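Local coordinates for deseasin MCP-01 (Pseudoalteromonas sp., PDB 3VV3), which probably cleaves peptide bonds in collagen as a serine protease of the subtilisin family, at residues A64-G73 / D79-G89. Sequence-based numbering, arbitrary orientation.
Sequences AWVNSGEIAG and DGNGYIDDVHG. With CA (calcium ion), chain C; CA (calcium ion), chain F.
A two-calcium loop joining strands 45-50 and 89-91 of the subtilisin-like parallel sheet brings 64-73 against 79-89, and Glu-70 bridges its two ions. The Glu-70 chain, bent at chi2 (-77°), sets one carboxylate oxygen on each: OE1 lies 2.3 Å from the calcium that Ile-71 O and Asp-85 OD1 also bind, while OE2 meets the calcium held by Asp-79 OD1, Asn-81 OD1, Tyr-83 O and Asp-86 OD1. Asp-77 completes the second ion's protein ligands; Asp-74, Ile-76 and Asn-78 belong to the first site, and Asn-78 also hydrogen-bonds the Glu-70 carboxylate. Next to the second calcium, Asn-67 ND2 donates to Asp-86 O at 3.1 Å and, nearly straight at 162°, to Asp-79 OD2, from above the carboxylate plane. Its OD1 closes an Asx turn onto Gly-69 N at 2.8 Å. A leucine here would probably leave Asp-79 OD2 and Asp-86 O without this donor and Gly-69 N without its acceptor, undoing the Asx turn. Asp-86 OD2 takes an almost linear 3.0 Å hydrogen bond from Asn-81 ND2 and another from Tyr-155 of helix 146-161. Asn-67 N donates to Val-87 O at 2.8 Å, and His-88 ND1 to Trp-65 O, near the imidazole plane, at 2.9 Å.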
ATOM      1  N   ALA A  64      -1.797  24.738  -1.767  1.00  8.25           N
ATOM      2  CA  ALA A  64      -2.625  24.243  -2.860  1.00  6.49           C
ATOM      3  C   ALA A  64      -2.564  25.202  -4.049  1.00 11.00           C
ATOM      4  O   ALA A  64      -2.763  26.409  -3.900  1.00  8.99           O
ATOM      5  CB  ALA A  64      -4.060  24.050  -2.408  1.00  9.06           C
ATOM      6  N   TRP A  65      -2.285  24.663  -5.229  1.00  7.21           N
ATOM      7  CA  TRP A  65      -2.295  25.476  -6.446  1.00  6.84           C
ATOM      8  C   TRP A  65      -3.686  26.028  -6.716  1.00  6.78           C
ATOM      9  O   TRP A  65      -4.691  25.354  -6.473  1.00  6.24           O
ATOM     10  CB  TRP A  65      -1.842  24.630  -7.635  1.00  6.09           C
ATOM     11  CG  TRP A  65      -1.893  25.306  -8.965  1.00  6.03           C
ATOM     12  CD1 TRP A  65      -1.020  26.233  -9.451  1.00  8.95           C
ATOM     13  CD2 TRP A  65      -2.855  25.078  -9.999  1.00  5.41           C
ATOM     14  NE1 TRP A  65      -1.381  26.604 -10.728  1.00  7.66           N
ATOM     15  CE2 TRP A  65      -2.505  25.908 -11.088  1.00  8.45           C
ATOM     16  CE3 TRP A  65      -3.981  24.250 -10.111  1.00  5.78           C
ATOM     17  CZ2 TRP A  65      -3.237  25.934 -12.277  1.00  7.81           C
ATOM     18  CZ3 TRP A  65      -4.715  24.277 -11.292  1.00  8.21           C
ATOM     19  CH2 TRP A  65      -4.333  25.106 -12.366  1.00  7.80           C
ATOM     20  N   VAL A  66      -3.735  27.259  -7.225  1.00  6.28           N
ATOM     21  CA  VAL A  66      -4.973  27.857  -7.677  1.00  6.09           C
ATOM     22  C   VAL A  66      -4.833  28.269  -9.140  1.00  8.10           C
ATOM     23  O   VAL A  66      -3.896  28.985  -9.516  1.00  9.18           O
ATOM     24  CB  VAL A  66      -5.358  29.079  -6.820  1.00  8.19           C
ATOM     25  CG1 VAL A  66      -6.610  29.741  -7.382  1.00  9.31           C
ATOM     26  CG2 VAL A  66      -5.581  28.649  -5.379  1.00  8.68           C
ATOM     27  N   ASN A  67      -5.765  27.792  -9.955  1.00  7.34           N
ATOM     28  CA  ASN A  67      -5.794  28.080 -11.385  1.00  6.31           C
ATOM     29  C   ASN A  67      -6.142  29.551 -11.613  1.00  8.15           C
ATOM     30  O   ASN A  67      -7.274  29.972 -11.357  1.00  6.86           O
ATOM     31  CB  ASN A  67      -6.841  27.183 -12.051  1.00  7.94           C
ATOM     32  CG  ASN A  67      -6.820  27.265 -13.566  1.00  6.10           C
ATOM     33  OD1 ASN A  67      -6.323  28.229 -14.143  1.00  9.56           O
ATOM     34  ND2 ASN A  67      -7.377  26.244 -14.220  1.00  4.95           N
ATOM     35  N   SER A  68      -5.171  30.327 -12.096  1.00  6.07           N
ATOM     36  CA  SER A  68      -5.370  31.766 -12.267  1.00  7.38           C
ATOM     37  C   SER A  68      -6.371  32.057 -13.383  1.00 11.16           C
ATOM     38  O   SER A  68      -6.895  33.165 -13.481  1.00  9.36           O
ATOM     39  CB  SER A  68      -4.039  32.463 -12.548  1.00 11.59           C
ATOM     40  OG  SER A  68      -3.542  32.097 -13.821  1.00 18.69           O
ATOM     41  N   GLY A  69      -6.650  31.050 -14.204  1.00  6.72           N
ATOM     42  CA  GLY A  69      -7.539  31.225 -15.346  1.00  9.69           C
ATOM     43  C   GLY A  69      -8.966  30.752 -15.123  1.00  9.93           C
ATOM     44  O   GLY A  69      -9.787  30.797 -16.045  1.00 10.32           O
ATOM     45  N   GLU A  70      -9.260  30.289 -13.912  1.00  8.50           N
ATOM     46  CA  GLU A  70     -10.598  29.821 -13.565  1.00  8.45           C
ATOM     47  C   GLU A  70     -11.309  30.717 -12.567  1.00 11.11           C
ATOM     48  O   GLU A  70     -10.755  31.080 -11.521  1.00 11.72           O
ATOM     49  CB  GLU A  70     -10.551  28.396 -12.992  1.00  9.46           C
ATOM     50  CG  GLU A  70     -10.643  27.287 -14.036  1.00  9.26           C
ATOM     51  CD  GLU A  70     -12.054  27.082 -14.548  1.00  9.76           C
ATOM     52  OE1 GLU A  70     -12.984  27.627 -13.935  1.00  4.81           O
ATOM     53  OE2 GLU A  70     -12.244  26.367 -15.542  1.00  6.72           O
ATOM     54  N   ILE A  71     -12.546  31.069 -12.897  1.00  8.84           N
ATOM     55  CA  ILE A  71     -13.462  31.652 -11.931  1.00 11.17           C
ATOM     56  C   ILE A  71     -14.126  30.502 -11.194  1.00 13.05           C
ATOM     57  O   ILE A  71     -14.800  29.681 -11.803  1.00  8.35           O
ATOM     58  CB  ILE A  71     -14.549  32.486 -12.633  1.00 12.03           C
ATOM     59  CG1 ILE A  71     -13.900  33.628 -13.420  1.00 11.66           C
ATOM     60  CG2 ILE A  71     -15.557  32.997 -11.622  1.00 13.03           C
ATOM     61  CD1 ILE A  71     -14.902  34.568 -14.087  1.00 15.41           C
ATOM     62  N   ALA A  72     -13.930  30.419  -9.884  1.00 10.38           N
ATOM     63  CA  ALA A  72     -14.472  29.296  -9.137  1.00 13.80           C
ATOM     64  C   ALA A  72     -15.993  29.301  -9.154  1.00 15.41           C
ATOM     65  O   ALA A  72     -16.626  30.350  -9.030  1.00 15.86           O
ATOM     66  CB  ALA A  72     -13.957  29.304  -7.699  1.00 15.48           C
ATOM     67  N   GLY A  73     -16.568  28.116  -9.325  1.00 13.38           N
ATOM     68  CA  GLY A  73     -17.978  27.894  -9.063  1.00 14.90           C
ATOM     69  C   GLY A  73     -18.982  28.482 -10.034  1.00 17.43           C
ATOM     70  O   GLY A  73     -20.180  28.480  -9.743  1.00 19.08           O
ATOM     71  N   ASP A  79     -10.890  29.020 -18.723  1.00  6.14           N
ATOM     72  CA  ASP A  79      -9.607  28.998 -19.418  1.00  9.33           C
ATOM     73  C   ASP A  79      -9.591  28.070 -20.629  1.00 10.40           C
ATOM     74  O   ASP A  79      -8.584  27.976 -21.326  1.00 10.96           O
ATOM     75  CB  ASP A  79      -8.429  28.718 -18.462  1.00  8.86           C
ATOM     76  CG  ASP A  79      -8.578  27.420 -17.690  1.00 11.10           C
ATOM     77  OD1 ASP A  79      -9.713  26.944 -17.551  1.00  5.84           O
ATOM     78  OD2 ASP A  79      -7.556  26.884 -17.204  1.00 11.45           O
ATOM     79  N   GLY A  80     -10.713  27.408 -20.888  1.00  6.94           N
ATOM     80  CA  GLY A  80     -10.841  26.569 -22.062  1.00  6.58           C
ATOM     81  C   GLY A  80      -9.856  25.417 -22.105  1.00  8.98           C
ATOM     82  O   GLY A  80      -9.312  25.091 -23.159  1.00  7.72           O
ATOM     83  N   ASN A  81      -9.606  24.796 -20.960  1.00  6.14           N
ATOM     84  CA  ASN A  81      -8.687  23.666 -20.949  1.00  7.15           C
ATOM     85  C   ASN A  81      -9.394  22.319 -20.884  1.00  9.28           C
ATOM     86  O   ASN A  81      -8.751  21.271 -20.737  1.00  8.62           O
ATOM     87  CB  ASN A  81      -7.618  23.804 -19.855  1.00 10.07           C
ATOM     88  CG  ASN A  81      -8.175  23.637 -18.454  1.00  9.38           C
ATOM     89  OD1 ASN A  81      -9.391  23.639 -18.240  1.00  3.96           O
ATOM     90  ND2 ASN A  81      -7.276  23.487 -17.486  1.00  5.88           N
ATOM     91  N   GLY A  82     -10.718  22.343 -21.005  1.00  9.45           N
ATOM     92  CA  GLY A  82     -11.479  21.110 -21.135  1.00  9.87           C
ATOM     93  C   GLY A  82     -12.140  20.654 -19.848  1.00  7.08           C
ATOM     94  O   GLY A  82     -12.916  19.702 -19.850  1.00 10.48           O
ATOM     95  N   TYR A  83     -11.822  21.330 -18.747  1.00  5.18           N
ATOM     96  CA  TYR A  83     -12.379  20.979 -17.445  1.00  6.36           C
ATOM     97  C   TYR A  83     -13.042  22.180 -16.800  1.00  8.82           C
ATOM     98  O   TYR A  83     -12.487  23.269 -16.765  1.00  6.47           O
ATOM     99  CB  TYR A  83     -11.286  20.400 -16.525  1.00  6.48           C
ATOM    100  CG  TYR A  83     -10.687  19.152 -17.123  1.00  7.02           C
ATOM    101  CD1 TYR A  83     -11.265  17.911 -16.899  1.00  7.44           C
ATOM    102  CD2 TYR A  83      -9.576  19.219 -17.953  1.00  7.15           C
ATOM    103  CE1 TYR A  83     -10.741  16.769 -17.473  1.00 10.07           C
ATOM    104  CE2 TYR A  83      -9.039  18.069 -18.536  1.00  6.05           C
ATOM    105  CZ  TYR A  83      -9.630  16.853 -18.282  1.00  7.93           C
ATOM    106  OH  TYR A  83      -9.123  15.698 -18.841  1.00  8.70           O
ATOM    107  N   ILE A  84     -14.245  21.982 -16.292  1.00  7.20           N
ATOM    108  CA  ILE A  84     -14.976  23.076 -15.670  1.00  5.84           C
ATOM    109  C   ILE A  84     -14.571  23.301 -14.215  1.00  8.93           C
ATOM    110  O   ILE A  84     -14.536  22.367 -13.415  1.00  6.76           O
ATOM    111  CB  ILE A  84     -16.482  22.803 -15.716  1.00  8.83           C
ATOM    112  CG1 ILE A  84     -16.972  22.829 -17.166  1.00  9.64           C
ATOM    113  CG2 ILE A  84     -17.232  23.805 -14.828  1.00  9.21           C
ATOM    114  CD1 ILE A  84     -18.381  22.256 -17.344  1.00 11.15           C
ATOM    115  N   ASP A  85     -14.264  24.547 -13.870  1.00  6.09           N
ATOM    116  CA  ASP A  85     -14.056  24.920 -12.474  1.00  6.71           C
ATOM    117  C   ASP A  85     -12.885  24.162 -11.839  1.00 10.90           C
ATOM    118  O   ASP A  85     -12.922  23.846 -10.646  1.00  7.79           O
ATOM    119  CB  ASP A  85     -15.348  24.716 -11.654  1.00  9.34           C
ATOM    120  CG  ASP A  85     -16.427  25.747 -11.984  1.00 12.77           C
ATOM    121  OD1 ASP A  85     -16.120  26.704 -12.713  1.00  7.24           O
ATOM    122  OD2 ASP A  85     -17.574  25.613 -11.518  1.00 11.23           O
ATOM    123  N   ASP A  86     -11.849  23.885 -12.631  1.00  6.56           N
ATOM    124  CA  ASP A  86     -10.652  23.217 -12.117  1.00  7.66           C
ATOM    125  C   ASP A  86      -9.749  24.199 -11.368  1.00  5.81           C
ATOM    126  O   ASP A  86      -8.722  24.653 -11.870  1.00  7.17           O
ATOM    127  CB  ASP A  86      -9.892  22.466 -13.220  1.00  5.82           C
ATOM    128  CG  ASP A  86      -9.380  23.375 -14.314  1.00 10.39           C
ATOM    129  OD1 ASP A  86     -10.167  24.211 -14.798  1.00  4.07           O
ATOM    130  OD2 ASP A  86      -8.199  23.240 -14.692  1.00  5.60           O
ATOM    131  N   VAL A  87     -10.164  24.520 -10.153  1.00  6.46           N
ATOM    132  CA  VAL A  87      -9.472  25.501  -9.341  1.00  6.07           C
ATOM    133  C   VAL A  87      -8.175  24.932  -8.778  1.00  5.99           C
ATOM    134  O   VAL A  87      -7.144  25.587  -8.820  1.00  6.52           O
ATOM    135  CB  VAL A  87     -10.379  25.985  -8.190  1.00  9.05           C
ATOM    136  CG1 VAL A  87      -9.595  26.875  -7.218  1.00  8.37           C
ATOM    137  CG2 VAL A  87     -11.602  26.719  -8.767  1.00  9.90           C
ATOM    138  N   HIS A  88      -8.234  23.700  -8.280  1.00  5.58           N
ATOM    139  CA  HIS A  88      -7.074  23.056  -7.666  1.00  5.70           C
ATOM    140  C   HIS A  88      -6.531  21.879  -8.475  1.00  7.62           C
ATOM    141  O   HIS A  88      -5.549  21.245  -8.075  1.00  6.11           O
ATOM    142  CB  HIS A  88      -7.444  22.553  -6.270  1.00  6.53           C
ATOM    143  CG  HIS A  88      -7.882  23.636  -5.337  1.00  8.72           C
ATOM    144  ND1 HIS A  88      -7.067  24.693  -4.991  1.00 10.05           N
ATOM    145  CD2 HIS A  88      -9.045  23.824  -4.670  1.00 11.14           C
ATOM    146  CE1 HIS A  88      -7.710  25.487  -4.153  1.00 11.70           C
ATOM    147  NE2 HIS A  88      -8.909  24.977  -3.933  1.00 11.43           N
ATOM    148  N   GLY A  89      -7.172  21.580  -9.600  1.00  7.81           N
ATOM    149  CA  GLY A  89      -6.830  20.397 -10.371  1.00  5.49           C
ATOM    150  C   GLY A  89      -8.093  19.695 -10.829  1.00  6.64           C
ATOM    151  O   GLY A  89      -9.163  20.304 -10.855  1.00  6.61           O
TER
HETATM  152 CA    CA C 401     -10.939  25.037 -16.821  1.00 30.00          CA
HETATM  153 CA    CA F 404     -15.100  28.533 -13.871  1.00 30.00          CA